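Local coordinates for protein blood group a-and b-cleaving endo-beta-galactosidase (Streptococcus pneumoniae, PDB 2YGL) that probably binds blood group antigen glycans through tandem family 51 carbohydrate-binding modules, part of an endo-beta-galactosidase that cleaves A and B antigens, at residues Lys44-Leu48 against Val161-Asp165; Glu81-Ile87 against Gln133-Ile139; Ser280-Gln286 against Ser334-Ala340. All coordinates share one frame; numbering follows the deposited sequence.

Contact 1. Residues Lys44-Leu48 against Val161-Asp165; sequences KISLL and VVFAD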
loop_
_atom_site.group_PDB
_atom_site.type_symbol
_atom_site.label_atom_id
_atom_site.label_comp_id
_atom_site.label_asym_id
_atom_site.label_seq_id
_atom_site.Cartn_x
_atom_site.Cartn_y
_atom_site.Cartn_z
ATOM N N LYS A 44 -23.136 -15.333 20.269
ATOM C CA LYS A 44 -22.281 -14.313 19.662
ATOM C C LYS A 44 -21.790 -13.312 20.705
ATOM O O LYS A 44 -22.432 -13.118 21.743
ATOM C CB LYS A 44 -23.034 -13.560 18.560
ATOM C CG LYS A 44 -23.387 -14.388 17.327
ATOM C CD LYS A 44 -24.152 -13.543 16.312
ATOM C CE LYS A 44 -24.619 -14.366 15.117
ATOM N NZ LYS A 44 -23.495 -14.744 14.212
ATOM N N ILE A 45 -20.653 -12.681 20.412
ATOM C CA ILE A 45 -20.135 -11.567 21.203
ATOM C C ILE A 45 -21.159 -10.432 21.208
ATOM O O ILE A 45 -21.673 -10.044 20.155
ATOM C CB ILE A 45 -18.779 -11.060 20.641
ATOM C CG1 ILE A 45 -17.680 -12.096 20.890
ATOM C CG2 ILE A 45 -18.398 -9.702 21.246
ATOM C CD1 ILE A 45 -16.441 -11.916 20.036
ATOM N N SER A 46 -21.474 -9.924 22.396
ATOM C CA SER A 46 -22.391 -8.793 22.510
ATOM C C SER A 46 -21.974 -7.803 23.589
ATOM O O SER A 46 -21.449 -8.185 24.635
ATOM C CB SER A 46 -23.837 -9.257 22.725
ATOM O OG SER A 46 -23.989 -9.959 23.942
ATOM N N LEU A 47 -22.219 -6.528 23.312
ATOM C CA LEU A 47 -21.863 -5.448 24.220
ATOM C C LEU A 47 -22.996 -4.451 24.352
ATOM O O LEU A 47 -23.816 -4.294 23.439
ATOM C CB LEU A 47 -20.601 -4.727 23.734
ATOM C CG LEU A 47 -19.254 -5.416 23.955
ATOM C CD1 LEU A 47 -18.123 -4.642 23.274
ATOM C CD2 LEU A 47 -18.973 -5.577 25.437
ATOM N N LEU A 48 -23.030 -3.785 25.499
ATOM C CA LEU A 48 -23.942 -2.681 25.731
ATOM C C LEU A 48 -23.415 -1.451 25.000
ATOM O O LEU A 48 -22.283 -1.018 25.229
ATOM C CB LEU A 48 -24.043 -2.406 27.233
ATOM C CG LEU A 48 -25.297 -1.756 27.817
ATOM C CD1 LEU A 48 -26.523 -2.635 27.610
ATOM C CD2 LEU A 48 -25.078 -1.498 29.297
ATOM N N VAL A 161 -13.639 -10.175 28.832
ATOM C CA VAL A 161 -13.259 -9.074 27.950
ATOM C C VAL A 161 -13.405 -9.507 26.499
ATOM O O VAL A 161 -12.876 -10.545 26.091
ATOM C CB VAL A 161 -11.814 -8.564 28.223
ATOM C CG1 VAL A 161 -11.336 -7.628 27.111
ATOM C CG2 VAL A 161 -11.744 -7.853 29.565
ATOM N N VAL A 162 -14.144 -8.711 25.732
ATOM C CA VAL A 162 -14.255 -8.931 24.298
ATOM C C VAL A 162 -13.722 -7.750 23.504
ATOM O O VAL A 162 -13.977 -6.584 23.834
ATOM C CB VAL A 162 -15.701 -9.267 23.840
ATOM C CG1 VAL A 162 -16.070 -10.691 24.231
ATOM C CG2 VAL A 162 -16.710 -8.260 24.383
ATOM N N PHE A 163 -12.958 -8.074 22.470
ATOM C CA PHE A 163 -12.532 -7.106 21.480
ATOM C C PHE A 163 -13.463 -7.306 20.285
ATOM O O PHE A 163 -13.124 -7.995 19.320
ATOM C CB PHE A 163 -11.053 -7.322 21.121
ATOM C CG PHE A 163 -10.112 -7.205 22.303
ATOM C CD1 PHE A 163 -9.881 -8.295 23.143
ATOM C CD2 PHE A 163 -9.459 -6.004 22.576
ATOM C CE1 PHE A 163 -9.015 -8.187 24.239
ATOM C CE2 PHE A 163 -8.590 -5.887 23.668
ATOM C CZ PHE A 163 -8.371 -6.982 24.500
ATOM N N ALA A 164 -14.655 -6.722 20.386
ATOM C CA ALA A 164 -15.716 -6.901 19.395
ATOM C C ALA A 164 -15.391 -6.196 18.085
ATOM O O ALA A 164 -14.970 -5.036 18.086
ATOM C CB ALA A 164 -17.052 -6.408 19.945
ATOM N N ASP A 165 -15.589 -6.914 16.979
ATOM C CA ASP A 165 -15.356 -6.401 15.620
ATOM C C ASP A 165 -13.884 -6.047 15.347
ATOM O O ASP A 165 -13.581 -5.248 14.452
ATOM C CB ASP A 165 -16.287 -5.208 15.325
ATOM C CG ASP A 165 -16.415 -4.919 13.844
ATOM O OD1 ASP A 165 -16.693 -5.860 13.073
ATOM O OD2 ASP A 165 -16.241 -3.746 13.449
#
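I45 and L47, two positions apart on strand 45-48, point the same way and meet V162 and A164, which alternate in the same manner on strand 161-164. The contact is wholly apolar. I45 turns its gamma methyl inward: CG2 lies anti to the backbone N while CG1 lies beside it (chi1 -70°), and I45 CG2 lodges between V162 CB and A164 CB, 3.8 Å from each. The side chains of I45 and V162 slide past each other in opposite directions, with I45 CG1 4.0 Å from V162 CG1. L47 and V162 instead reach toward each other tip to tip, L47 CD2 lying 3.7 Å from V162 CG2. The other branch, L47 CD1, turns to the methyl of A164, with 3.9 Å between L47 CD1 and A164 CB. V162 divides its two methyls between these partners: with chi1 at -74°, CG1 goes to I45 while CG2, held between the backbone N and carbonyl carbon, goes to L47. V162 thus serves both I45 and L47, which suits a beta-branched residue, and the small alanine suits the place where I45 and L47 converge. All four residues are buried. The strand axes are 7.9 Å apart at closest approach and run almost at right angles (97°), which is face packing rather than pairing within one sheet. Y86 of strand 82-87 also touches both L47 and A164. Strand 45-48 pairs with strand 54-57, and this contact lays that two-stranded hairpin crosswise on the larger antiparallel sheet, an orthogonal packing of beta layers on the beta-sandwich of an NPCBM-type carbohydrate-binding module.

Contact 2. Residues Glu81-Ile87 against Gln133-Ile139; sequences EKFETYI and QFISVTI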
loop_
_atom_site.group_PDB
_atom_site.type_symbol
_atom_site.label_atom_id
_atom_site.label_comp_id
_atom_site.label_asym_id
_atom_site.label_seq_id
_atom_site.Cartn_x
_atom_site.Cartn_y
_atom_site.Cartn_z
ATOM N N GLU A 81 -2.767 0.125 8.396
ATOM C CA GLU A 81 -2.747 1.556 8.691
ATOM C C GLU A 81 -3.524 1.905 9.960
ATOM O O GLU A 81 -3.183 2.863 10.656
ATOM C CB GLU A 81 -3.298 2.345 7.499
ATOM C CG GLU A 81 -2.472 2.195 6.222
ATOM C CD GLU A 81 -3.253 2.523 4.957
ATOM O OE1 GLU A 81 -4.131 3.413 4.995
ATOM O OE2 GLU A 81 -2.982 1.886 3.917
ATOM N N LYS A 82 -4.567 1.128 10.246
ATOM C CA LYS A 82 -5.430 1.374 11.400
ATOM C C LYS A 82 -5.826 0.082 12.103
ATOM O O LYS A 82 -5.903 -0.984 11.480
ATOM C CB LYS A 82 -6.701 2.128 10.981
ATOM C CG LYS A 82 -6.484 3.582 10.563
ATOM C CD LYS A 82 -7.697 4.139 9.823
ATOM C CE LYS A 82 -8.650 4.876 10.752
ATOM N NZ LYS A 82 -8.171 6.255 11.064
ATOM N N PHE A 83 -6.072 0.191 13.405
ATOM C CA PHE A 83 -6.701 -0.875 14.171
ATOM C C PHE A 83 -7.990 -0.344 14.785
ATOM O O PHE A 83 -7.996 0.724 15.401
ATOM C CB PHE A 83 -5.761 -1.405 15.260
ATOM C CG PHE A 83 -6.430 -2.330 16.242
ATOM C CD1 PHE A 83 -6.775 -3.630 15.873
ATOM C CD2 PHE A 83 -6.719 -1.902 17.537
ATOM C CE1 PHE A 83 -7.398 -4.486 16.774
ATOM C CE2 PHE A 83 -7.341 -2.753 18.450
ATOM C CZ PHE A 83 -7.681 -4.048 18.067
ATOM N N GLU A 84 -9.078 -1.088 14.609
ATOM C CA GLU A 84 -10.374 -0.682 15.145
ATOM C C GLU A 84 -11.105 -1.827 15.836
ATOM O O GLU A 84 -11.120 -2.955 15.337
ATOM C CB GLU A 84 -11.244 -0.046 14.053
ATOM C CG GLU A 84 -10.712 1.309 13.578
ATOM C CD GLU A 84 -11.630 2.022 12.608
ATOM O OE1 GLU A 84 -12.531 1.380 12.030
ATOM O OE2 GLU A 84 -11.443 3.241 12.423
ATOM N N THR A 85 -11.697 -1.522 16.991
ATOM C CA THR A 85 -12.448 -2.498 17.789
ATOM C C THR A 85 -13.332 -1.818 18.834
ATOM O O THR A 85 -13.085 -0.672 19.218
ATOM C CB THR A 85 -11.507 -3.522 18.496
ATOM O OG1 THR A 85 -12.272 -4.628 18.987
ATOM C CG2 THR A 85 -10.746 -2.880 19.653
ATOM N N TYR A 86 -14.365 -2.533 19.274
ATOM C CA TYR A 86 -15.162 -2.135 20.426
ATOM C C TYR A 86 -14.743 -2.998 21.612
ATOM O O TYR A 86 -14.596 -4.214 21.477
ATOM C CB TYR A 86 -16.655 -2.337 20.152
ATOM C CG TYR A 86 -17.223 -1.451 19.064
ATOM C CD1 TYR A 86 -17.158 -1.834 17.723
ATOM C CD2 TYR A 86 -17.834 -0.236 19.376
ATOM C CE1 TYR A 86 -17.678 -1.030 16.719
ATOM C CE2 TYR A 86 -18.362 0.580 18.374
ATOM C CZ TYR A 86 -18.278 0.174 17.049
ATOM O OH TYR A 86 -18.793 0.966 16.048
ATOM N N ILE A 87 -14.546 -2.373 22.767
ATOM C CA ILE A 87 -14.158 -3.107 23.972
ATOM C C ILE A 87 -15.172 -2.970 25.099
ATOM O O ILE A 87 -15.846 -1.949 25.224
ATOM C CB ILE A 87 -12.740 -2.712 24.493
ATOM C CG1 ILE A 87 -12.629 -1.192 24.698
ATOM C CG2 ILE A 87 -11.661 -3.245 23.557
ATOM C CD1 ILE A 87 -11.445 -0.760 25.557
ATOM N N GLN A 133 -16.463 0.924 24.614
ATOM C CA GLN A 133 -15.594 1.968 24.077
ATOM C C GLN A 133 -15.084 1.554 22.703
ATOM O O GLN A 133 -14.675 0.406 22.508
ATOM C CB GLN A 133 -14.411 2.241 25.013
ATOM C CG GLN A 133 -14.774 2.945 26.321
ATOM C CD GLN A 133 -15.112 4.421 26.138
ATOM O OE1 GLN A 133 -14.734 5.044 25.146
ATOM N NE2 GLN A 133 -15.818 4.984 27.107
ATOM N N PHE A 134 -15.117 2.491 21.757
ATOM C CA PHE A 134 -14.601 2.266 20.408
ATOM C C PHE A 134 -13.155 2.734 20.311
ATOM O O PHE A 134 -12.834 3.867 20.680
ATOM C CB PHE A 134 -15.471 2.988 19.368
ATOM C CG PHE A 134 -14.988 2.833 17.944
ATOM C CD1 PHE A 134 -15.026 1.594 17.308
ATOM C CD2 PHE A 134 -14.516 3.934 17.235
ATOM C CE1 PHE A 134 -14.587 1.451 15.993
ATOM C CE2 PHE A 134 -14.075 3.805 15.917
ATOM C CZ PHE A 134 -14.111 2.559 15.294
ATOM N N ILE A 135 -12.289 1.850 19.827
ATOM C CA ILE A 135 -10.876 2.158 19.643
ATOM C C ILE A 135 -10.574 2.331 18.158
ATOM O O ILE A 135 -10.963 1.496 17.333
ATOM C CB ILE A 135 -9.950 1.047 20.224
ATOM C CG1 ILE A 135 -10.231 0.813 21.712
ATOM C CG2 ILE A 135 -8.472 1.398 20.008
ATOM C CD1 ILE A 135 -9.540 -0.414 22.280
ATOM N N SER A 136 -9.892 3.423 17.827
ATOM C CA SER A 136 -9.356 3.630 16.488
ATOM C C SER A 136 -7.968 4.252 16.604
ATOM O O SER A 136 -7.830 5.434 16.929
ATOM C CB SER A 136 -10.288 4.506 15.651
ATOM O OG SER A 136 -9.914 4.475 14.287
ATOM N N VAL A 137 -6.943 3.437 16.368
ATOM C CA VAL A 137 -5.556 3.891 16.463
ATOM C C VAL A 137 -4.811 3.740 15.140
ATOM O O VAL A 137 -5.046 2.793 14.388
ATOM C CB VAL A 137 -4.764 3.171 17.597
ATOM C CG1 VAL A 137 -5.229 3.648 18.966
ATOM C CG2 VAL A 137 -4.871 1.652 17.477
ATOM N N THR A 138 -3.916 4.687 14.872
ATOM C CA THR A 138 -3.055 4.638 13.696
ATOM C C THR A 138 -1.909 3.656 13.941
ATOM O O THR A 138 -1.335 3.614 15.030
ATOM C CB THR A 138 -2.487 6.037 13.348
ATOM O OG1 THR A 138 -3.543 7.005 13.369
ATOM C CG2 THR A 138 -1.848 6.040 11.965
ATOM N N ILE A 139 -1.601 2.856 12.927
ATOM C CA ILE A 139 -0.476 1.930 12.976
ATOM C C ILE A 139 0.693 2.523 12.184
ATOM O O ILE A 139 0.519 2.902 11.021
ATOM C CB ILE A 139 -0.876 0.535 12.428
ATOM C CG1 ILE A 139 -1.811 -0.167 13.418
ATOM C CG2 ILE A 139 0.351 -0.330 12.149
ATOM C CD1 ILE A 139 -2.530 -1.369 12.845
#
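F134, a phenylalanine exposed on the outer face of its strand, lays its ring against Y86: F134 CD1 sits over the centre of the tyrosine face, 3.6 Å from Y86 CZ, with the ring planes inclined at 46°. With chi1 at 179°, the ring of F134 swings away from its own backbone N and lies toward E84. There F134 CZ comes within 3.7 Å of E84 CD, and E84 OE1 lies in the ring plane at its edge. The other carboxylate oxygen, E84 OE2, accepts a 2.7 Å hydrogen bond from S136 OG on its anti lone pair; serine's short hydroxyl suits this cross-strand reach. Y86 also has a cation-pi partner in K55.

The other face is largely apolar: I135 CD1 wedges 3.8 Å from I87 CG2 and equally close to T85 CG2, while V137 CG2 meets F83 CB and the ring edge. T85 OG1 bonds to the carbonyl of A164, and Y116, I106 and I108 of the facing sheet cover the aliphatic side. Along the backbones, non-hydrogen-bonded and hydrogen-bonded pairs alternate from K82-T138 to I87-Q133. The amphipathic antiparallel pair, apolar toward the facing sheet and mixed outside, is typical of a strand at the edge of a beta-sandwich sheet.

Contact 3. Residues Ser280-Gln286 against Ser334-Ala340; sequences SDYADIQ and SGKHTWA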
loop_
_atom_site.group_PDB
_atom_site.type_symbol
_atom_site.label_atom_id
_atom_site.label_comp_id
_atom_site.label_asym_id
_atom_site.label_seq_id
_atom_site.Cartn_x
_atom_site.Cartn_y
_atom_site.Cartn_z
ATOM N N SER A 280 32.234 6.880 -24.463
ATOM C CA SER A 280 32.418 8.331 -24.473
ATOM C C SER A 280 32.290 8.904 -23.064
ATOM O O SER A 280 31.558 8.366 -22.228
ATOM C CB SER A 280 31.387 8.979 -25.407
ATOM O OG SER A 280 31.494 10.394 -25.434
ATOM N N ASP A 281 33.015 9.993 -22.808
ATOM C CA ASP A 281 32.877 10.741 -21.560
ATOM C C ASP A 281 31.545 11.490 -21.490
ATOM O O ASP A 281 31.050 11.781 -20.401
ATOM C CB ASP A 281 34.030 11.735 -21.392
ATOM C CG ASP A 281 35.298 11.087 -20.860
ATOM O OD1 ASP A 281 35.253 9.924 -20.404
ATOM O OD2 ASP A 281 36.350 11.754 -20.896
ATOM N N TYR A 282 30.976 11.795 -22.654
ATOM C CA TYR A 282 29.738 12.567 -22.748
ATOM C C TYR A 282 28.496 11.733 -22.454
ATOM O O TYR A 282 28.454 10.533 -22.752
ATOM C CB TYR A 282 29.617 13.218 -24.130
ATOM C CG TYR A 282 30.676 14.263 -24.392
ATOM C CD1 TYR A 282 30.468 15.600 -24.038
ATOM C CD2 TYR A 282 31.895 13.915 -24.979
ATOM C CE1 TYR A 282 31.447 16.565 -24.268
ATOM C CE2 TYR A 282 32.881 14.871 -25.212
ATOM C CZ TYR A 282 32.651 16.191 -24.856
ATOM O OH TYR A 282 33.626 17.131 -25.091
ATOM N N ALA A 283 27.490 12.381 -21.872
ATOM C CA ALA A 283 26.196 11.752 -21.635
ATOM C C ALA A 283 25.506 11.458 -22.962
ATOM O O ALA A 283 25.568 12.260 -23.895
ATOM C CB ALA A 283 25.316 12.645 -20.762
ATOM N N ASP A 284 24.862 10.299 -23.044
ATOM C CA ASP A 284 24.107 9.935 -24.239
ATOM C C ASP A 284 22.736 10.620 -24.238
ATOM O O ASP A 284 22.285 11.123 -25.269
ATOM C CB ASP A 284 23.987 8.410 -24.356
ATOM C CG ASP A 284 25.331 7.731 -24.608
ATOM O OD1 ASP A 284 26.133 8.262 -25.406
ATOM O OD2 ASP A 284 25.589 6.663 -24.017
ATOM N N ILE A 285 22.094 10.641 -23.069
ATOM C CA ILE A 285 20.851 11.380 -22.846
ATOM C C ILE A 285 21.083 12.391 -21.724
ATOM O O ILE A 285 21.571 12.028 -20.649
ATOM C CB ILE A 285 19.680 10.422 -22.468
ATOM C CG1 ILE A 285 19.310 9.509 -23.646
ATOM C CG2 ILE A 285 18.456 11.194 -21.938
ATOM C CD1 ILE A 285 18.832 10.226 -24.900
ATOM N N GLN A 286 20.737 13.652 -21.971
ATOM C CA GLN A 286 20.971 14.701 -20.981
ATOM C C GLN A 286 19.989 14.640 -19.808
ATOM O O GLN A 286 20.408 14.675 -18.648
ATOM C CB GLN A 286 20.977 16.092 -21.622
ATOM C CG GLN A 286 21.856 17.098 -20.864
ATOM C CD GLN A 286 23.327 16.686 -20.836
ATOM O OE1 GLN A 286 23.966 16.549 -21.882
ATOM N NE2 GLN A 286 23.864 16.481 -19.637
ATOM N N SER A 334 18.486 15.324 -25.701
ATOM C CA SER A 334 19.641 14.645 -26.275
ATOM C C SER A 334 20.961 15.094 -25.647
ATOM O O SER A 334 21.104 16.249 -25.236
ATOM C CB SER A 334 19.669 14.888 -27.786
ATOM O OG SER A 334 20.729 14.183 -28.398
ATOM N N GLY A 335 21.916 14.169 -25.572
ATOM C CA GLY A 335 23.278 14.470 -25.118
ATOM C C GLY A 335 24.080 15.232 -26.163
ATOM O O GLY A 335 25.064 15.896 -25.838
ATOM N N LYS A 336 23.663 15.101 -27.423
ATOM C CA LYS A 336 24.148 15.916 -28.553
ATOM C C LYS A 336 25.542 15.583 -29.108
ATOM O O LYS A 336 25.913 16.070 -30.178
ATOM C CB LYS A 336 24.030 17.416 -28.244
ATOM C CG LYS A 336 22.593 17.907 -28.138
ATOM C CD LYS A 336 22.526 19.288 -27.518
ATOM C CE LYS A 336 21.083 19.710 -27.293
ATOM N NZ LYS A 336 21.002 21.006 -26.566
ATOM N N HIS A 337 26.295 14.744 -28.401
ATOM C CA HIS A 337 27.652 14.382 -28.818
ATOM C C HIS A 337 27.786 12.940 -29.323
ATOM O O HIS A 337 28.836 12.565 -29.847
ATOM C CB HIS A 337 28.641 14.634 -27.675
ATOM C CG HIS A 337 28.817 16.081 -27.337
ATOM N ND1 HIS A 337 29.976 16.774 -27.611
ATOM C CD2 HIS A 337 27.974 16.970 -26.758
ATOM C CE1 HIS A 337 29.845 18.025 -27.205
ATOM N NE2 HIS A 337 28.638 18.170 -26.687
ATOM N N THR A 338 26.729 12.143 -29.169
ATOM C CA THR A 338 26.775 10.712 -29.505
ATOM C C THR A 338 25.552 10.252 -30.321
ATOM O O THR A 338 24.735 11.076 -30.744
ATOM C CB THR A 338 26.908 9.833 -28.232
ATOM O OG1 THR A 338 25.782 10.054 -27.376
ATOM C CG2 THR A 338 28.192 10.150 -27.465
ATOM N N TRP A 339 25.441 8.940 -30.537
ATOM C CA TRP A 339 24.329 8.351 -31.295
ATOM C C TRP A 339 23.258 7.683 -30.431
ATOM O O TRP A 339 22.156 7.407 -30.919
ATOM C CB TRP A 339 24.841 7.308 -32.289
ATOM C CG TRP A 339 25.688 7.833 -33.395
ATOM C CD1 TRP A 339 25.451 8.937 -34.166
ATOM C CD2 TRP A 339 26.895 7.246 -33.893
ATOM N NE1 TRP A 339 26.448 9.082 -35.100
ATOM C CE2 TRP A 339 27.347 8.059 -34.955
ATOM C CE3 TRP A 339 27.645 6.117 -33.535
ATOM C CZ2 TRP A 339 28.518 7.779 -35.666
ATOM C CZ3 TRP A 339 28.805 5.837 -34.245
ATOM C CH2 TRP A 339 29.231 6.667 -35.297
ATOM N N ALA A 340 23.581 7.406 -29.169
ATOM C CA ALA A 340 22.672 6.682 -28.280
ATOM C C ALA A 340 21.553 7.576 -27.735
ATOM O O ALA A 340 21.451 7.800 -26.524
ATOM C CB ALA A 340 23.449 6.015 -27.146
HETATM O O HOH W 1 25.707 12.589 -26.617
HETATM O O HOH W 2 23.403 11.182 -27.570
HETATM O O HOH W 3 26.497 16.397 -23.091
HETATM O O HOH W 4 22.731 18.131 -24.017
#
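The backbone of loop 334-340 lies beside the start of strand 285-292, where I285 and S334 form an antiparallel non-hydrogen-bonded pair and G335 N gives D284 O a bent hydrogen bond of 3.1 Å from above the carbonyl plane. D284 and I285 both face I308, making a classic beta bulge at the end of a beta-sandwich sheet in the second NPCBM-type module. Glycine suits position 335, where the CA itself passes 3.4 Å from A283 O in a CA-H...O contact. At the outer end Y282 and H337 form an offset stack, their planes only 4° apart and their centroids separated by 4.1 Å. Two flat rings suit this near-parallel overlap; Y282 CD1 stands over the centre of the imidazole, whereas H337 ND1 lies toward the rim of the phenol ring. Deeper in, D284 holds two partners with one carboxylate: OD2 takes the backbone N of Y310, and the second oxygen is held from the loop, which together fix the group's rotation. A340 CB rests 3.6 Å from D284 CG, small enough to lie close against this buried acid. T338 places OG1 between its backbone N and carbonyl carbon (chi1 60°), where the hydroxyl also accepts from two waters. One of these waters donates to A283 O and accepts from H337 N; the other donates to D284 O. A second pair of waters links Q286 OE1 to the carbonyls of S334 and G335; the glutamine is long enough to reach both waters with its OE1. At the centre of the polar network, T338 OG1 donates to D284 OD1 over 2.7 Å, meeting it on the anti side, 15° out of the carboxylate plane.

Contacts 1 and 2 belong to the first module and contact 3 to the second; the centre of contact 3 lies about 68 Å from that of contact 1 and about 56 Å from that of contact 2. Contact 2 is nested within the chain loop closed by contact 1, and the two share a sheet: strands 160-171 and 82-87 are neighbours, joined by a probable hydrogen bond from A164 N to Y86 O. Contact 1 is fully buried and relies on aliphatic branches between layers. Contact 2 is partly buried, combining main-chain pairing with one largely apolar and one mixed face. Contact 3, also partly buried, joins loops at a sheet end, where waters, a carboxylate and stacked rings replace regular strand pairing.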